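Side-chain contact in ferric vibriobactin ABC transporter, periplasmic ferric vibriobactin-binding protein (Vibrio cholerae, PDB 3R5T), which binds the iron-loaded siderophore vibriobactin in the periplasm, probably delivering it to an ABC transporter for iron uptake: residues L38-P43 / E138-T143. Numbering follows the deposited sequence. Where two conformers were deposited one is given.
Sequences LAIDAP and EQAERT
The backbone oxygen of Gln139 accepts two hydrogen bonds from Thr143, a residue that also faces the carbonyl of Ala39 across the contact. Thr143 OG1 donates to Gln139 O at 2.8 Å, tilted 34° from the carbonyl plane. Thr143 N reaches the same oxygen at 2.9 Å from the opposite face. The hydroxyl is thus turned back onto its own helix. A chi1 of -60° swings OG1 back over the preceding turn. From there both branches border Ala39 O, with Thr143 OG1 3.8 Å and Thr143 CG2 3.9 Å from it. Neither approach is a hydrogen bond.

One turn earlier, Gln139 lays its aliphatic base against the other segment. Gln139 CB lies 3.5 Å from Ile40 O, and Gln139 CG is the next atom along. The chain then bends at chi2 (72°) and carries the amide away.

The apolar part of the contact is small. The branch methyl Ile40 CG2 rests 3.9 Å from Ala140 CB and equally close to Ala140 CA. The short alanine side chain lets Ile40 come near the helix backbone, with the two CA atoms 5.2 Å apart.

Ile40 is where helix 31-39 gives way to a turn. A Schellman motif closes the helix, with Asp41 at positive phi as its C-prime residue. Arg66 grips this end twice, by a salt bridge to Asp41 and a hydrogen bond to Leu38 O. The contact therefore seats the first turns of helix 137-155 on the N-terminal lobe. This long helix runs between the two sheets of the chain, as in related siderophore-binding proteins, where one helix links the lobes. Leu272 of helix 272-286 touches both Ala39 and Thr143, and Ala127 of helix 123-134 meets Ile40. Pro43 leads into strand 44-49 and pairs through its backbone with Ile26 of strand 26-28.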
loop_
_atom_site.group_PDB
_atom_site.type_symbol
_atom_site.label_atom_id
_atom_site.label_comp_id
_atom_site.label_asym_id
_atom_site.label_seq_id
_atom_site.Cartn_x
_atom_site.Cartn_y
_atom_site.Cartn_z
ATOM N N LEU A 38 -4.247 -10.704 -4.599
ATOM C CA LEU A 38 -5.481 -10.650 -5.391
ATOM C C LEU A 38 -5.290 -9.964 -6.756
ATOM O O LEU A 38 -5.883 -10.376 -7.764
ATOM C CB LEU A 38 -6.584 -9.956 -4.580
ATOM C CG LEU A 38 -7.053 -10.735 -3.345
ATOM C CD1 LEU A 38 -7.873 -9.866 -2.410
ATOM C CD2 LEU A 38 -7.831 -11.980 -3.752
ATOM N N ALA A 39 -4.455 -8.928 -6.774
ATOM C CA ALA A 39 -4.202 -8.150 -7.978
ATOM C C ALA A 39 -3.658 -9.015 -9.114
ATOM O O ALA A 39 -4.023 -8.819 -10.268
ATOM C CB ALA A 39 -3.219 -7.014 -7.661
ATOM N N ILE A 40 -2.791 -9.966 -8.780
ATOM C CA ILE A 40 -2.193 -10.844 -9.789
ATOM C C ILE A 40 -2.901 -12.184 -9.917
ATOM O O ILE A 40 -2.379 -13.104 -10.555
ATOM C CB ILE A 40 -0.683 -11.062 -9.559
ATOM C CG1 ILE A 40 -0.427 -11.825 -8.252
ATOM C CG2 ILE A 40 0.046 -9.706 -9.541
ATOM C CD1 ILE A 40 1.045 -12.270 -8.084
ATOM N N ASP A 41 -4.092 -12.276 -9.328
ATOM C CA ASP A 41 -4.891 -13.503 -9.363
ATOM C C ASP A 41 -4.164 -14.709 -8.786
ATOM O O ASP A 41 -4.324 -15.828 -9.269
ATOM C CB ASP A 41 -5.346 -13.812 -10.789
ATOM C CG ASP A 41 -6.306 -12.787 -11.329
ATOM O OD1 ASP A 41 -7.093 -12.227 -10.539
ATOM O OD2 ASP A 41 -6.267 -12.529 -12.550
ATOM N N ALA A 42 -3.365 -14.492 -7.749
ATOM C CA ALA A 42 -2.707 -15.616 -7.094
ATOM C C ALA A 42 -3.740 -16.374 -6.255
ATOM O O ALA A 42 -4.698 -15.786 -5.752
ATOM C CB ALA A 42 -1.566 -15.139 -6.213
ATOM N N PRO A 43 -3.547 -17.683 -6.120
ATOM C CA PRO A 43 -4.510 -18.518 -5.392
ATOM C C PRO A 43 -4.349 -18.381 -3.889
ATOM O O PRO A 43 -3.963 -19.322 -3.183
ATOM C CB PRO A 43 -4.166 -19.929 -5.860
ATOM C CG PRO A 43 -2.709 -19.847 -6.266
ATOM C CD PRO A 43 -2.518 -18.481 -6.816
ATOM N N GLU A 138 3.616 -14.177 -15.777
ATOM C CA GLU A 138 2.800 -13.740 -16.913
ATOM C C GLU A 138 1.709 -12.809 -16.426
ATOM O O GLU A 138 1.500 -11.726 -16.985
ATOM C CB GLU A 138 2.136 -14.925 -17.616
ATOM C CG GLU A 138 3.049 -15.801 -18.436
ATOM C CD GLU A 138 2.280 -16.619 -19.466
ATOM O OE1 GLU A 138 1.234 -16.132 -19.943
ATOM O OE2 GLU A 138 2.728 -17.732 -19.816
ATOM N N GLN A 139 0.991 -13.257 -15.400
ATOM C CA GLN A 139 -0.102 -12.478 -14.843
ATOM C C GLN A 139 0.382 -11.165 -14.287
ATOM O O GLN A 139 -0.245 -10.129 -14.505
ATOM C CB GLN A 139 -0.794 -13.257 -13.713
ATOM C CG GLN A 139 -1.696 -14.381 -14.190
ATOM C CD GLN A 139 -0.935 -15.572 -14.752
ATOM O OE1 GLN A 139 -1.468 -16.333 -15.570
ATOM N NE2 GLN A 139 0.310 -15.741 -14.326
ATOM N N ALA A 140 1.457 -11.197 -13.520
ATOM C CA ALA A 140 1.953 -9.982 -12.892
ATOM C C ALA A 140 2.405 -8.999 -13.961
ATOM O O ALA A 140 2.051 -7.817 -13.928
ATOM C CB ALA A 140 3.107 -10.301 -11.962
ATOM N N GLU A 141 3.166 -9.491 -14.935
ATOM C CA GLU A 141 3.684 -8.603 -15.960
ATOM C C GLU A 141 2.558 -7.940 -16.753
ATOM O O GLU A 141 2.612 -6.747 -17.060
ATOM C CB GLU A 141 4.670 -9.347 -16.887
ATOM C CG GLU A 141 5.526 -8.397 -17.783
ATOM C CD GLU A 141 6.803 -9.030 -18.335
ATOM O OE1 GLU A 141 7.820 -9.159 -17.592
ATOM O OE2 GLU A 141 6.795 -9.375 -19.517
ATOM N N ARG A 142 1.534 -8.717 -17.090
ATOM C CA ARG A 142 0.382 -8.201 -17.823
ATOM C C ARG A 142 -0.351 -7.143 -17.003
ATOM O O ARG A 142 -0.684 -6.065 -17.500
ATOM C CB ARG A 142 -0.571 -9.344 -18.165
ATOM C CG ARG A 142 -1.878 -8.911 -18.804
ATOM C CD ARG A 142 -2.554 -10.066 -19.530
ATOM N NE ARG A 142 -2.751 -11.243 -18.687
ATOM C CZ ARG A 142 -2.051 -12.370 -18.790
ATOM N NH1 ARG A 142 -1.094 -12.481 -19.700
ATOM N NH2 ARG A 142 -2.310 -13.389 -17.979
ATOM N N THR A 143 -0.620 -7.481 -15.749
ATOM C CA THR A 143 -1.311 -6.554 -14.843
ATOM C C THR A 143 -0.569 -5.222 -14.696
ATOM O O THR A 143 -1.167 -4.137 -14.780
ATOM C CB THR A 143 -1.513 -7.206 -13.470
ATOM O OG1 THR A 143 -2.306 -8.389 -13.621
ATOM C CG2 THR A 143 -2.225 -6.249 -12.503
#